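Local coordinates for protein betaine aldehyde dehydrogenase (Staphylococcus aureus subsp. aureus COL, PDB 4QTO) that catalyses the NAD-dependent oxidation of betaine aldehyde to glycine betaine, as a member of the aldehyde dehydrogenase family, at residues I159-S164 and N509-L514; M141-L146 and R490-E495. All blocks are in the same frame, centred on the assembly; numbering follows the deposited sequence. Where two conformers were deposited one is given.

Contact 1 (I159-S164 and N509-L514)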
loop_
_atom_site.group_PDB
_atom_site.type_symbol
_atom_site.label_atom_id
_atom_site.label_comp_id
_atom_site.label_asym_id
_atom_site.label_seq_id
_atom_site.Cartn_x
_atom_site.Cartn_y
_atom_site.Cartn_z
ATOM N N ILE A 159 -18.526 -4.760 -11.688
ATOM C CA ILE A 159 -19.540 -4.544 -12.721
ATOM C C ILE A 159 -18.845 -4.594 -14.084
ATOM O O ILE A 159 -17.959 -3.790 -14.379
ATOM C CB ILE A 159 -20.233 -3.156 -12.594
ATOM C CG1 ILE A 159 -20.791 -2.964 -11.188
ATOM C CG2 ILE A 159 -21.325 -3.038 -13.659
ATOM C CD1 ILE A 159 -21.398 -1.598 -10.936
ATOM N N PRO A 160 -19.241 -5.542 -14.934
ATOM C CA PRO A 160 -18.606 -5.552 -16.261
ATOM C C PRO A 160 -18.831 -4.244 -17.034
ATOM O O PRO A 160 -19.846 -3.572 -16.855
ATOM C CB PRO A 160 -19.258 -6.749 -16.959
ATOM C CG PRO A 160 -19.786 -7.621 -15.847
ATOM C CD PRO A 160 -20.159 -6.670 -14.734
ATOM N N ASP A 161 -17.879 -3.897 -17.880
ATOM C CA ASP A 161 -17.968 -2.684 -18.709
ATOM C C ASP A 161 -18.054 -1.399 -17.882
ATOM O O ASP A 161 -18.830 -0.491 -18.177
ATOM C CB ASP A 161 -19.108 -2.755 -19.731
ATOM C CG ASP A 161 -18.882 -3.833 -20.783
ATOM O OD1 ASP A 161 -17.737 -4.032 -21.194
ATOM O OD2 ASP A 161 -19.864 -4.482 -21.185
ATOM N N THR A 162 -17.261 -1.353 -16.818
ATOM C CA THR A 162 -17.086 -0.134 -16.046
ATOM C C THR A 162 -15.608 0.027 -15.671
ATOM O O THR A 162 -14.854 -0.973 -15.624
ATOM C CB THR A 162 -17.888 -0.115 -14.721
ATOM O OG1 THR A 162 -17.421 -1.180 -13.869
ATOM C CG2 THR A 162 -19.368 -0.239 -14.966
ATOM N N GLU A 163 -15.209 1.276 -15.433
ATOM C CA GLU A 163 -13.886 1.606 -14.937
ATOM C C GLU A 163 -14.139 2.248 -13.599
ATOM O O GLU A 163 -14.985 3.161 -13.492
ATOM C CB GLU A 163 -13.161 2.615 -15.820
ATOM C CG GLU A 163 -11.781 2.943 -15.259
ATOM C CD GLU A 163 -11.132 4.212 -15.774
ATOM O OE1 GLU A 163 -9.986 4.056 -16.235
ATOM O OE2 GLU A 163 -11.708 5.345 -15.660
ATOM N N SER A 164 -13.379 1.833 -12.596
ATOM C CA SER A 164 -13.523 2.337 -11.240
ATOM C C SER A 164 -12.199 2.831 -10.720
ATOM O O SER A 164 -11.200 2.100 -10.775
ATOM C CB SER A 164 -14.013 1.195 -10.339
ATOM O OG SER A 164 -14.087 1.540 -8.943
ATOM N N ASN A 509 -19.300 4.138 -16.738
ATOM C CA ASN A 509 -19.960 3.021 -17.406
ATOM C C ASN A 509 -19.587 3.167 -18.878
ATOM O O ASN A 509 -20.012 4.112 -19.543
ATOM C CB ASN A 509 -21.454 3.047 -17.193
ATOM C CG ASN A 509 -22.140 1.827 -17.751
ATOM O OD1 ASN A 509 -21.675 1.224 -18.737
ATOM N ND2 ASN A 509 -23.305 1.476 -17.186
ATOM N N THR A 510 -18.773 2.224 -19.344
ATOM C CA THR A 510 -18.269 2.247 -20.699
ATOM C C THR A 510 -19.196 1.624 -21.736
ATOM O O THR A 510 -18.870 1.643 -22.921
ATOM C CB THR A 510 -16.872 1.628 -20.791
ATOM O OG1 THR A 510 -16.924 0.234 -20.471
ATOM C CG2 THR A 510 -15.911 2.334 -19.848
ATOM N N ASN A 511 -20.307 1.047 -21.316
ATOM C CA ASN A 511 -21.286 0.512 -22.284
ATOM C C ASN A 511 -22.670 0.701 -21.677
ATOM O O ASN A 511 -23.365 -0.249 -21.350
ATOM C CB ASN A 511 -20.996 -0.945 -22.552
ATOM C CG ASN A 511 -21.886 -1.502 -23.643
ATOM O OD1 ASN A 511 -22.342 -0.758 -24.511
ATOM N ND2 ASN A 511 -22.143 -2.795 -23.596
ATOM N N PRO A 512 -23.091 1.964 -21.528
ATOM C CA PRO A 512 -24.324 2.190 -20.792
ATOM C C PRO A 512 -25.579 1.723 -21.495
ATOM O O PRO A 512 -25.745 1.941 -22.707
ATOM C CB PRO A 512 -24.354 3.704 -20.578
ATOM C CG PRO A 512 -23.367 4.266 -21.519
ATOM C CD PRO A 512 -22.405 3.211 -21.905
ATOM N N GLN A 513 -26.467 1.115 -20.722
ATOM C CA GLN A 513 -27.705 0.585 -21.253
ATOM C C GLN A 513 -28.861 1.074 -20.432
ATOM O O GLN A 513 -28.727 1.266 -19.223
ATOM C CB GLN A 513 -27.699 -0.951 -21.219
ATOM C CG GLN A 513 -26.570 -1.581 -22.006
ATOM C CD GLN A 513 -26.643 -1.274 -23.487
ATOM O OE1 GLN A 513 -27.720 -1.247 -24.077
ATOM N NE2 GLN A 513 -25.490 -1.064 -24.109
ATOM N N LEU A 514 -30.003 1.262 -21.082
ATOM C CA LEU A 514 -31.200 1.634 -20.334
ATOM C C LEU A 514 -31.587 0.503 -19.381
ATOM O O LEU A 514 -31.491 -0.682 -19.726
ATOM C CB LEU A 514 -32.362 1.973 -21.273
ATOM C CG LEU A 514 -32.391 3.407 -21.869
ATOM C CD1 LEU A 514 -31.247 3.700 -22.808
ATOM C CD2 LEU A 514 -33.713 3.633 -22.578
HETATM O O HOH W 1 -21.704 -1.466 -17.593
#

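Contact 2 (M141-L146 and R490-E495)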
loop_
_atom_site.group_PDB
_atom_site.type_symbol
_atom_site.label_atom_id
_atom_site.label_comp_id
_atom_site.label_asym_id
_atom_site.label_seq_id
_atom_site.Cartn_x
_atom_site.Cartn_y
_atom_site.Cartn_z
ATOM N N MET A 141 10.920 18.124 5.098
ATOM C CA MET A 141 11.588 17.331 4.054
ATOM C C MET A 141 10.851 16.029 3.798
ATOM O O MET A 141 10.730 15.605 2.644
ATOM C CB MET A 141 13.041 17.046 4.393
ATOM C CG MET A 141 13.835 16.528 3.200
ATOM S SD MET A 141 13.997 17.743 1.873
ATOM C CE MET A 141 15.028 18.929 2.777
ATOM N N TYR A 142 10.331 15.407 4.856
ATOM C CA TYR A 142 9.579 14.161 4.734
ATOM C C TYR A 142 8.324 14.343 3.869
ATOM O O TYR A 142 8.115 13.602 2.902
ATOM C CB TYR A 142 9.156 13.631 6.118
ATOM C CG TYR A 142 8.268 12.401 6.032
ATOM C CD1 TYR A 142 8.816 11.126 5.860
ATOM C CD2 TYR A 142 6.871 12.513 6.100
ATOM C CE1 TYR A 142 7.993 9.997 5.776
ATOM C CE2 TYR A 142 6.067 11.410 5.985
ATOM C CZ TYR A 142 6.621 10.159 5.834
ATOM O OH TYR A 142 5.793 9.051 5.763
ATOM N N PHE A 143 7.526 15.364 4.194
ATOM C CA PHE A 143 6.308 15.643 3.449
ATOM C C PHE A 143 6.581 16.124 2.019
ATOM O O PHE A 143 5.814 15.811 1.117
ATOM C CB PHE A 143 5.377 16.569 4.225
ATOM C CG PHE A 143 4.686 15.856 5.341
ATOM C CD1 PHE A 143 3.715 14.915 5.066
ATOM C CD2 PHE A 143 5.040 16.064 6.672
ATOM C CE1 PHE A 143 3.087 14.197 6.085
ATOM C CE2 PHE A 143 4.411 15.374 7.681
ATOM C CZ PHE A 143 3.429 14.437 7.396
ATOM N N ALA A 144 7.684 16.869 1.827
ATOM C CA ALA A 144 8.104 17.249 0.475
ATOM C C ALA A 144 8.311 15.992 -0.374
ATOM O O ALA A 144 7.872 15.921 -1.543
ATOM C CB ALA A 144 9.383 18.040 0.512
ATOM N N GLY A 145 8.994 14.998 0.195
ATOM C CA GLY A 145 9.239 13.764 -0.494
ATOM C C GLY A 145 8.022 12.886 -0.680
ATOM O O GLY A 145 7.984 12.085 -1.601
ATOM N N LEU A 146 7.016 13.028 0.178
ATOM C CA LEU A 146 5.832 12.213 0.075
ATOM C C LEU A 146 4.803 12.763 -0.939
ATOM O O LEU A 146 3.927 12.014 -1.423
ATOM C CB LEU A 146 5.158 12.111 1.451
ATOM C CG LEU A 146 4.043 11.107 1.644
ATOM C CD1 LEU A 146 4.507 9.714 1.259
ATOM C CD2 LEU A 146 3.581 11.122 3.102
ATOM N N ARG A 490 -4.460 11.239 13.333
ATOM C CA ARG A 490 -3.038 11.158 13.490
ATOM C C ARG A 490 -2.345 12.310 12.749
ATOM O O ARG A 490 -2.848 12.817 11.751
ATOM C CB ARG A 490 -2.468 9.845 12.899
ATOM C CG ARG A 490 -2.811 8.576 13.650
ATOM C CD ARG A 490 -2.137 8.523 14.990
ATOM N NE ARG A 490 -2.381 7.316 15.763
ATOM C CZ ARG A 490 -3.470 7.128 16.526
ATOM N NH1 ARG A 490 -4.427 8.061 16.592
ATOM N NH2 ARG A 490 -3.602 6.032 17.231
ATOM N N GLU A 491 -1.194 12.688 13.271
ATOM C CA GLU A 491 -0.274 13.595 12.609
ATOM C C GLU A 491 1.003 12.830 12.322
ATOM O O GLU A 491 1.310 11.825 12.995
ATOM C CB GLU A 491 -0.025 14.836 13.416
ATOM C CG GLU A 491 -1.290 15.697 13.437
ATOM C CD GLU A 491 -1.095 17.086 14.032
ATOM O OE1 GLU A 491 -0.321 17.250 14.964
ATOM O OE2 GLU A 491 -1.753 18.006 13.556
ATOM N N LEU A 492 1.750 13.309 11.346
ATOM C CA LEU A 492 2.991 12.660 10.851
ATOM C C LEU A 492 2.704 11.335 10.099
ATOM O O LEU A 492 1.625 10.744 10.171
ATOM C CB LEU A 492 4.042 12.425 11.956
ATOM C CG LEU A 492 4.388 13.673 12.772
ATOM C CD1 LEU A 492 5.431 13.314 13.814
ATOM C CD2 LEU A 492 4.836 14.830 11.886
ATOM N N GLY A 493 3.712 10.917 9.340
ATOM C CA GLY A 493 3.616 9.710 8.531
ATOM C C GLY A 493 2.600 9.793 7.418
ATOM O O GLY A 493 2.026 10.844 7.120
ATOM N N LYS A 494 2.394 8.652 6.752
ATOM C CA LYS A 494 1.432 8.608 5.676
ATOM C C LYS A 494 0.023 8.855 6.175
ATOM O O LYS A 494 -0.762 9.532 5.504
ATOM C CB LYS A 494 1.556 7.272 4.930
ATOM C CG LYS A 494 2.898 7.140 4.206
ATOM C CD LYS A 494 3.018 5.845 3.440
ATOM C CE LYS A 494 4.405 5.748 2.803
ATOM N NZ LYS A 494 4.545 4.540 1.919
ATOM N N GLU A 495 -0.293 8.375 7.382
ATOM C CA GLU A 495 -1.592 8.595 7.965
ATOM C C GLU A 495 -1.828 10.095 8.236
ATOM O O GLU A 495 -2.938 10.610 8.091
ATOM C CB GLU A 495 -1.731 7.732 9.232
ATOM C CG GLU A 495 -3.131 7.494 9.721
ATOM C CD GLU A 495 -3.227 6.384 10.782
ATOM O OE1 GLU A 495 -4.282 6.306 11.432
ATOM O OE2 GLU A 495 -2.252 5.621 10.932
#

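Contact 1 (I159-S164 and N509-L514)
Asp161 offers its backbone carbonyl to Thr510, and the polar part of the contact gathers round that oxygen. The amide N of Thr510 donates to Asp161 O over 3.0 Å, arriving from above the carbonyl plane, 39° out of it, so the bond does not follow a lone pair. The hydroxyl OG1 of Thr510 lies 3.1 Å from the same Asp161 O, at best a weak second bond. Its chi1 of 65° sets OG1 between backbone N and carbonyl carbon, turning it back toward this acceptor.

Beside this polar centre, Asp161 and Asn511 run next to each other and point the same way. Their CB atoms approach to 3.8 Å, while carboxylate and amide planes are turned 80° apart. In the adjoining pair of the register, Thr162 and Asn509 are antiparallel and non-hydrogen-bonded, with the methyl CG2 of Thr162 4.1 Å from Asn509 CA.

Two local devices shape the chains for this meeting. Asn509 OD1 accepts the N-H of Asn511 in its carbonyl plane at 2.9 Å, an Asx turn that bends the chain as strand 501-509 ends. Thr162 OG1 donates to Ile159 O at 2.7 Å, closing the turn before strand 162-177. A water 2.9 Å from both Pro160 O and Asn509 OD1 can bridge the turns, its protons shared among competing acceptors.

Farther out, Glu163 continues the pairing through backbone bonds with Thr508, and Asn509 ND2 is bound by Asp470 of the second subunit. The contact sits far out on the antiparallel arm of strands 152-155, 162-177 and 501-509 through which aldehyde dehydrogenases oligomerise, its centre about 47 Å from that of the chain. With little apolar packing, the pairing probably relies on backbone bonding, the Asx turn and the anchorage of Asn509 on the second subunit.

Contact 2 (M141-L146 and R490-E495)
Tyr142 and Phe143, adjacent on helix 126-146, send their rings to the bend that leads into helix 493-498. The tyrosine reaches out with CG anti to the backbone N (chi1 175°), and Tyr142 OH lies 3.6 Å from Gly493 CA and 3.8 Å from Lys494 CG. The phenylalanine takes a different course: CG lies beside its own backbone N, and the far end of the ring approaches Leu492. Leu492 CA sits at the ring's edge, near its plane, 3.9 Å from Phe143 CZ, and Leu492 CD2 is 4.3 Å from Phe143 CE2. The carbonyl O of Gly493 comes obliquely to 3.7 Å from Phe143 CE1. Within the helix, the CD2 side of Tyr142 points at the face of the Phe143 ring, the two planes nearly perpendicular.

The contact is buried in the assembly, beside the fourth subunit. It joins the end of a long helix to the chain following strand 487-488, which pairs with 275-279 in the sheet of the Rossmann-type NAD-binding fold. Helix 183-197, following strand 162-177 of that sheet, packs alongside, with Ala192 and Pro193 against Phe143 and Trp189 against Leu492.

One turn on from Tyr142, Leu146 crosses Lys494 at a slant, its CD2 methyl 4.2 Å from Lys494 CG. The lysine chain is extended beyond CG and carries NZ to the backbone oxygen of Lys149 in the fourth subunit.

Contact 1 is a surface meeting and contact 2 a buried one: their centres lie about 37 Å apart and their nearest atoms about 20 Å, without touching. Contact 1 joins two strands of one sheet where one strand leaves a turn and the other enters one, and its bonds are polar, centred on a backbone oxygen. Contact 2 joins a helix to the bend before another helix, and rings and aliphatic carbons pack on backbone and on one another. Yet the elements are neighbours in sequence, since helix 126-146 comes shortly before strand 162-177 and helix 493-498 before strand 501-509. Both also adjoin the second subunit, while contact 2 reaches the fourth and contact 1 the third.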